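PDB 4YAG: C alpha-dehydrogenase from Sphingobium sp. SYK-6, which probably catalyses the NAD-dependent oxidation of an alcohol to a ketone, as a C alpha-dehydrogenase of the short-chain dehydrogenase/reductase family that binds NADH. Local coordinates for residues A[180-192]-A[241-255]. Sequence-based numbering, arbitrary orientation.
Sequences NIGVTVLMPGPIK and AIVHNKLYVSTHGNW. With NAI (1,4-dihydronicotinamide adenine dinucleotide), chain C.
Pro-190 lies over one face of the His-252 imidazole: its CD stands 3.8 Å from the ring centroid and only 7° off the normal, which meets the definition of a CH-pi contact. Followed outward, His-252 has CB at the edge of the Trp-255 ring, in its plane. CG, beside the backbone N and opposite the carbonyl carbon (chi1 -74°), sets the ring against Gly-189 CA and Pro-190 CD; CD2 also meets Pro-190 CD. The turn about CB-CG brings ND1 near Gly-189 CA and, in the ring plane, to Thr-251 OG1 at 2.7 Å, a hydrogen bond that either group could donate. CE1 faces Pro-190 O and meets Ile-191 CD1 at the ring edge, while NE2, at the far end, is hydrogen-bonded to a water that also reaches Pro-190 O weakly. Replacing His-252 by an alanine would probably deprive Pro-190 CD of its aromatic face and leave Thr-251 OG1 without its imidazole mate. That hydroxyl also accepts a nearly straight bond from Gly-189 N (2.9 Å), and Trp-255 CH2 meets Pro-190 CD edge-on.

Upstream, strands 181-187 and 248-250 run parallel, their axes 15° apart, in the seven-stranded Rossmann-type sheet of this SDR enzyme (order 3-2-1-4-5-6-7), with 248-250 outermost within the chain. The pairing rests on a ladder in which Val-185 N donates to Leu-247 O, Val-249 N to Val-185 O, and Met-187 N to Val-249 O (2.8 Å). Thr-184 OG1 gives a further bond to Lys-246 O (2.7 Å). Met-187, bent at chi3, brings CE to 3.5 Å from Ser-250 OG, whose hydroxyl pairs with Ser-269 of the second subunit. Past the strand, Ile-191 N donates to the nicotinamide amide oxygen O7N of the cofactor at 3.0 Å, and the amide nitrogen N7N returns a bond to Ile-191 O.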
loop_
_atom_site.group_PDB
_atom_site.type_symbol
_atom_site.label_atom_id
_atom_site.label_comp_id
_atom_site.label_asym_id
_atom_site.label_seq_id
_atom_site.Cartn_x
_atom_site.Cartn_y
_atom_site.Cartn_z
ATOM N N ASN A 180 7.418 -24.652 0.026
ATOM C CA ASN A 180 8.591 -24.564 -0.830
ATOM C C ASN A 180 8.346 -23.657 -2.033
ATOM O O ASN A 180 8.815 -23.916 -3.143
ATOM C CB ASN A 180 9.019 -25.961 -1.272
ATOM C CG ASN A 180 10.402 -25.980 -1.889
ATOM O OD1 ASN A 180 11.243 -25.117 -1.605
ATOM N ND2 ASN A 180 10.652 -26.972 -2.741
ATOM N N ILE A 181 7.612 -22.578 -1.785
ATOM C CA ILE A 181 7.436 -21.521 -2.764
ATOM C C ILE A 181 8.270 -20.335 -2.310
ATOM O O ILE A 181 8.030 -19.746 -1.244
ATOM C CB ILE A 181 5.961 -21.119 -2.883
ATOM C CG1 ILE A 181 5.110 -22.304 -3.367
ATOM C CG2 ILE A 181 5.798 -19.916 -3.829
ATOM C CD1 ILE A 181 3.616 -22.088 -3.181
ATOM N N GLY A 182 9.258 -19.967 -3.113
ATOM C CA GLY A 182 10.050 -18.779 -2.839
ATOM C C GLY A 182 9.431 -17.515 -3.374
ATOM O O GLY A 182 8.542 -17.573 -4.230
ATOM N N VAL A 183 9.864 -16.371 -2.860
ATOM C CA VAL A 183 9.365 -15.085 -3.341
ATOM C C VAL A 183 10.481 -14.082 -3.577
ATOM O O VAL A 183 11.523 -14.119 -2.929
ATOM C CB VAL A 183 8.306 -14.456 -2.395
ATOM C CG1 VAL A 183 7.179 -15.449 -2.112
ATOM C CG2 VAL A 183 8.921 -13.992 -1.082
ATOM N N THR A 184 10.239 -13.196 -4.541
ATOM C CA THR A 184 11.174 -12.142 -4.917
ATOM C C THR A 184 10.382 -10.884 -5.207
ATOM O O THR A 184 9.356 -10.939 -5.871
ATOM C CB THR A 184 11.928 -12.503 -6.206
ATOM O OG1 THR A 184 12.691 -13.700 -6.006
ATOM C CG2 THR A 184 12.852 -11.380 -6.650
ATOM N N VAL A 185 10.857 -9.746 -4.722
ATOM C CA VAL A 185 10.347 -8.469 -5.199
ATOM C C VAL A 185 11.426 -7.815 -6.053
ATOM O O VAL A 185 12.586 -7.659 -5.628
ATOM C CB VAL A 185 9.845 -7.536 -4.073
ATOM C CG1 VAL A 185 10.923 -7.244 -3.048
ATOM C CG2 VAL A 185 9.299 -6.249 -4.674
ATOM N N LEU A 186 11.030 -7.506 -7.287
ATOM C CA LEU A 186 11.868 -6.812 -8.248
ATOM C C LEU A 186 11.615 -5.321 -8.165
ATOM O O LEU A 186 10.466 -4.878 -8.217
ATOM C CB LEU A 186 11.521 -7.347 -9.640
ATOM C CG LEU A 186 12.112 -6.610 -10.835
ATOM C CD1 LEU A 186 13.621 -6.617 -10.846
ATOM C CD2 LEU A 186 11.547 -7.217 -12.122
ATOM N N MET A 187 12.692 -4.562 -8.009
ATOM C CA MET A 187 12.644 -3.117 -7.864
ATOM C C MET A 187 13.468 -2.470 -8.961
ATOM O O MET A 187 14.683 -2.299 -8.819
ATOM C CB MET A 187 13.145 -2.722 -6.469
ATOM C CG MET A 187 12.222 -3.242 -5.387
ATOM S SD MET A 187 12.938 -3.166 -3.726
ATOM C CE MET A 187 14.176 -4.427 -3.844
ATOM N N PRO A 188 12.817 -2.182 -10.105
ATOM C CA PRO A 188 13.615 -1.597 -11.171
ATOM C C PRO A 188 13.824 -0.092 -11.074
ATOM O O PRO A 188 13.012 0.652 -10.504
ATOM C CB PRO A 188 12.797 -1.904 -12.438
ATOM C CG PRO A 188 11.828 -2.987 -12.054
ATOM C CD PRO A 188 11.530 -2.692 -10.600
ATOM N N GLY A 189 14.921 0.328 -11.697
ATOM C CA GLY A 189 15.129 1.675 -12.178
ATOM C C GLY A 189 14.645 1.746 -13.618
ATOM O O GLY A 189 13.794 0.972 -14.022
ATOM N N PRO A 190 15.185 2.677 -14.398
ATOM C CA PRO A 190 14.670 2.883 -15.769
ATOM C C PRO A 190 14.977 1.748 -16.746
ATOM O O PRO A 190 16.142 1.490 -17.056
ATOM C CB PRO A 190 15.351 4.177 -16.207
ATOM C CG PRO A 190 15.899 4.798 -14.967
ATOM C CD PRO A 190 16.188 3.683 -14.015
ATOM N N ILE A 191 13.919 1.076 -17.208
ATOM C CA ILE A 191 14.018 -0.016 -18.171
ATOM C C ILE A 191 13.245 0.375 -19.424
ATOM O O ILE A 191 12.143 0.929 -19.338
ATOM C CB ILE A 191 13.400 -1.316 -17.627
ATOM C CG1 ILE A 191 13.794 -1.569 -16.160
ATOM C CG2 ILE A 191 13.739 -2.514 -18.531
ATOM C CD1 ILE A 191 15.262 -1.688 -15.937
ATOM N N LYS A 192 13.816 0.076 -20.584
ATOM C CA LYS A 192 13.107 0.287 -21.849
ATOM C C LYS A 192 11.826 -0.531 -21.870
ATOM O O LYS A 192 11.847 -1.738 -21.681
ATOM C CB LYS A 192 13.966 -0.125 -23.041
ATOM C CG LYS A 192 15.211 0.694 -23.237
ATOM C CD LYS A 192 15.948 0.255 -24.502
ATOM C CE LYS A 192 17.258 1.000 -24.680
ATOM N NZ LYS A 192 18.088 0.401 -25.758
ATOM N N ALA A 241 17.334 -14.859 -9.507
ATOM C CA ALA A 241 16.555 -14.717 -8.275
ATOM C C ALA A 241 15.689 -15.951 -8.024
ATOM O O ALA A 241 15.479 -16.348 -6.860
ATOM C CB ALA A 241 15.677 -13.457 -8.327
ATOM N N ILE A 242 15.133 -16.531 -9.082
ATOM C CA ILE A 242 14.339 -17.753 -8.957
ATOM C C ILE A 242 15.221 -18.949 -8.606
ATOM O O ILE A 242 14.896 -19.724 -7.696
ATOM C CB ILE A 242 13.552 -18.025 -10.257
ATOM C CG1 ILE A 242 12.524 -16.922 -10.459
ATOM C CG2 ILE A 242 12.875 -19.368 -10.203
ATOM C CD1 ILE A 242 12.046 -16.836 -11.900
ATOM N N VAL A 243 16.334 -19.108 -9.313
ATOM C CA VAL A 243 17.240 -20.215 -9.061
ATOM C C VAL A 243 17.776 -20.183 -7.632
ATOM O O VAL A 243 17.903 -21.228 -6.988
ATOM C CB VAL A 243 18.410 -20.220 -10.076
ATOM C CG1 VAL A 243 19.460 -21.236 -9.696
ATOM C CG2 VAL A 243 17.877 -20.539 -11.474
ATOM N N HIS A 244 18.129 -18.989 -7.171
ATOM C CA HIS A 244 18.799 -18.849 -5.871
ATOM C C HIS A 244 17.906 -18.352 -4.752
ATOM O O HIS A 244 18.383 -18.128 -3.629
ATOM C CB HIS A 244 20.006 -17.934 -6.032
ATOM C CG HIS A 244 21.053 -18.538 -6.904
ATOM N ND1 HIS A 244 21.818 -19.602 -6.508
ATOM C CD2 HIS A 244 21.412 -18.252 -8.179
ATOM C CE1 HIS A 244 22.611 -19.960 -7.511
ATOM N NE2 HIS A 244 22.387 -19.154 -8.525
ATOM N N ASN A 245 16.617 -18.213 -5.031
ATOM C CA ASN A 245 15.638 -17.784 -4.046
ATOM C C ASN A 245 16.020 -16.486 -3.341
ATOM O O ASN A 245 16.104 -16.411 -2.110
ATOM C CB ASN A 245 15.354 -18.871 -3.008
ATOM C CG ASN A 245 14.101 -18.587 -2.215
ATOM O OD1 ASN A 245 13.244 -17.836 -2.648
ATOM N ND2 ASN A 245 14.014 -19.155 -1.008
ATOM N N LYS A 246 16.257 -15.456 -4.142
ATOM C CA LYS A 246 16.655 -14.160 -3.627
ATOM C C LYS A 246 15.452 -13.282 -3.352
ATOM O O LYS A 246 14.653 -13.020 -4.251
ATOM C CB LYS A 246 17.517 -13.446 -4.655
ATOM C CG LYS A 246 18.792 -14.127 -5.013
ATOM C CD LYS A 246 19.409 -13.290 -6.135
ATOM C CE LYS A 246 20.771 -13.685 -6.505
ATOM N NZ LYS A 246 21.264 -12.669 -7.466
ATOM N N LEU A 247 15.334 -12.743 -2.146
ATOM C CA LEU A 247 14.173 -11.932 -1.815
ATOM C C LEU A 247 14.095 -10.599 -2.569
ATOM O O LEU A 247 13.019 -10.192 -3.011
ATOM C CB LEU A 247 14.124 -11.676 -0.310
ATOM C CG LEU A 247 12.996 -10.813 0.230
ATOM C CD1 LEU A 247 11.632 -11.407 -0.139
ATOM C CD2 LEU A 247 13.160 -10.673 1.732
ATOM N N TYR A 248 15.240 -9.937 -2.697
ATOM C CA TYR A 248 15.292 -8.621 -3.299
ATOM C C TYR A 248 16.154 -8.593 -4.538
ATOM O O TYR A 248 17.280 -9.105 -4.543
ATOM C CB TYR A 248 15.902 -7.623 -2.315
ATOM C CG TYR A 248 15.190 -7.462 -1.001
ATOM C CD1 TYR A 248 13.855 -7.091 -0.932
ATOM C CD2 TYR A 248 15.885 -7.612 0.186
ATOM C CE1 TYR A 248 13.230 -6.908 0.268
ATOM C CE2 TYR A 248 15.274 -7.441 1.388
ATOM C CZ TYR A 248 13.958 -7.069 1.439
ATOM O OH TYR A 248 13.365 -6.879 2.668
ATOM N N VAL A 249 15.629 -7.966 -5.585
ATOM C CA VAL A 249 16.417 -7.686 -6.777
ATOM C C VAL A 249 16.203 -6.234 -7.157
ATOM O O VAL A 249 15.065 -5.824 -7.363
ATOM C CB VAL A 249 15.980 -8.558 -7.970
ATOM C CG1 VAL A 249 16.744 -8.133 -9.235
ATOM C CG2 VAL A 249 16.205 -10.035 -7.680
ATOM N N SER A 250 17.292 -5.467 -7.236
ATOM C CA SER A 250 17.250 -4.092 -7.732
ATOM C C SER A 250 18.096 -4.022 -8.985
ATOM O O SER A 250 19.167 -4.606 -9.059
ATOM C CB SER A 250 17.785 -3.086 -6.702
ATOM O OG SER A 250 16.995 -3.106 -5.510
ATOM N N THR A 251 17.622 -3.291 -9.977
ATOM C CA THR A 251 18.325 -3.262 -11.259
ATOM C C THR A 251 19.368 -2.153 -11.377
ATOM O O THR A 251 20.261 -2.222 -12.235
ATOM C CB THR A 251 17.338 -3.092 -12.430
ATOM O OG1 THR A 251 16.723 -1.808 -12.346
ATOM C CG2 THR A 251 16.275 -4.162 -12.427
ATOM N N HIS A 252 19.264 -1.133 -10.524
ATOM C CA HIS A 252 20.109 0.053 -10.604
ATOM C C HIS A 252 20.556 0.482 -9.221
ATOM O O HIS A 252 19.803 0.315 -8.259
ATOM C CB HIS A 252 19.320 1.222 -11.202
ATOM C CG HIS A 252 19.095 1.114 -12.680
ATOM N ND1 HIS A 252 18.181 0.253 -13.225
ATOM C CD2 HIS A 252 19.649 1.804 -13.709
ATOM C CE1 HIS A 252 18.202 0.386 -14.555
ATOM N NE2 HIS A 252 19.071 1.322 -14.860
ATOM N N GLY A 253 21.748 1.059 -9.139
ATOM C CA GLY A 253 22.275 1.566 -7.884
ATOM C C GLY A 253 22.216 3.070 -7.694
ATOM O O GLY A 253 22.704 3.587 -6.680
ATOM N N ASN A 254 21.602 3.779 -8.640
ATOM C CA ASN A 254 21.626 5.236 -8.660
ATOM C C ASN A 254 20.923 5.901 -7.476
ATOM O O ASN A 254 21.128 7.091 -7.220
ATOM C CB ASN A 254 20.982 5.729 -9.965
ATOM C CG ASN A 254 21.611 5.106 -11.199
ATOM O OD1 ASN A 254 21.497 3.900 -11.436
ATOM N ND2 ASN A 254 22.279 5.928 -11.998
ATOM N N TRP A 255 20.084 5.141 -6.768
ATOM C CA TRP A 255 19.279 5.678 -5.685
ATOM C C TRP A 255 19.764 5.139 -4.340
ATOM O O TRP A 255 19.070 5.229 -3.341
ATOM C CB TRP A 255 17.780 5.394 -5.929
ATOM C CG TRP A 255 17.297 6.230 -7.095
ATOM C CD1 TRP A 255 16.812 7.506 -7.042
ATOM C CD2 TRP A 255 17.325 5.866 -8.483
ATOM N NE1 TRP A 255 16.519 7.951 -8.308
ATOM C CE2 TRP A 255 16.832 6.967 -9.211
ATOM C CE3 TRP A 255 17.714 4.715 -9.176
ATOM C CZ2 TRP A 255 16.713 6.952 -10.602
ATOM C CZ3 TRP A 255 17.597 4.699 -10.563
ATOM C CH2 TRP A 255 17.099 5.811 -11.258
HETATM P PA NAI C . 4.968 -2.139 -20.248
HETATM O O1A NAI C . 3.761 -1.260 -20.422
HETATM O O2A NAI C . 5.921 -2.238 -21.422
HETATM O O5B NAI C . 4.528 -3.592 -19.836
HETATM C C5B NAI C . 3.439 -3.767 -18.978
HETATM C C4B NAI C . 2.444 -4.636 -19.638
HETATM O O4B NAI C . 1.426 -4.860 -18.609
HETATM C C3B NAI C . 1.787 -4.094 -20.829
HETATM O O3B NAI C . 1.845 -5.003 -21.948
HETATM C C2B NAI C . 0.431 -3.808 -20.405
HETATM O O2B NAI C . -0.542 -3.903 -21.456
HETATM C C1B NAI C . 0.178 -4.732 -19.300
HETATM N N9A NAI C . -0.860 -4.298 -18.402
HETATM C C8A NAI C . -1.097 -3.030 -17.915
HETATM N N7A NAI C . -2.195 -3.026 -17.147
HETATM C C5A NAI C . -2.701 -4.300 -17.097
HETATM C C6A NAI C . -3.791 -4.923 -16.488
HETATM N N6A NAI C . -4.709 -4.159 -15.754
HETATM N N1A NAI C . -3.996 -6.255 -16.657
HETATM C C2A NAI C . -3.145 -6.984 -17.417
HETATM N N3A NAI C . -2.085 -6.435 -18.028
HETATM C C4A NAI C . -1.846 -5.111 -17.894
HETATM O O3 NAI C . 5.723 -1.495 -19.010
HETATM P PN NAI C . 6.839 -2.098 -18.016
HETATM O O1N NAI C . 7.503 -3.354 -18.566
HETATM O O2N NAI C . 7.791 -0.953 -17.777
HETATM O O5D NAI C . 5.998 -2.445 -16.691
HETATM C C5D NAI C . 6.187 -3.663 -15.966
HETATM C C4D NAI C . 6.276 -3.373 -14.512
HETATM O O4D NAI C . 7.573 -2.721 -14.252
HETATM C C3D NAI C . 5.244 -2.464 -14.005
HETATM O O3D NAI C . 4.710 -2.999 -12.776
HETATM C C2D NAI C . 5.923 -1.194 -13.762
HETATM O O2D NAI C . 5.270 -0.446 -12.729
HETATM C C1D NAI C . 7.261 -1.586 -13.359
HETATM N N1N NAI C . 8.339 -0.674 -13.467
HETATM C C2N NAI C . 8.847 -0.235 -14.666
HETATM C C3N NAI C . 9.927 0.634 -14.677
HETATM C C7N NAI C . 10.499 1.124 -15.963
HETATM O O7N NAI C . 11.373 2.016 -16.000
HETATM N N7N NAI C . 10.064 0.455 -17.187
HETATM C C4N NAI C . 10.520 1.069 -13.504
HETATM C C5N NAI C . 10.032 0.574 -12.308
HETATM C C6N NAI C . 8.969 -0.291 -12.295
HETATM O O HOH W 1 12.380 -15.910 -1.083
HETATM O O HOH W 2 19.450 2.423 -17.380
#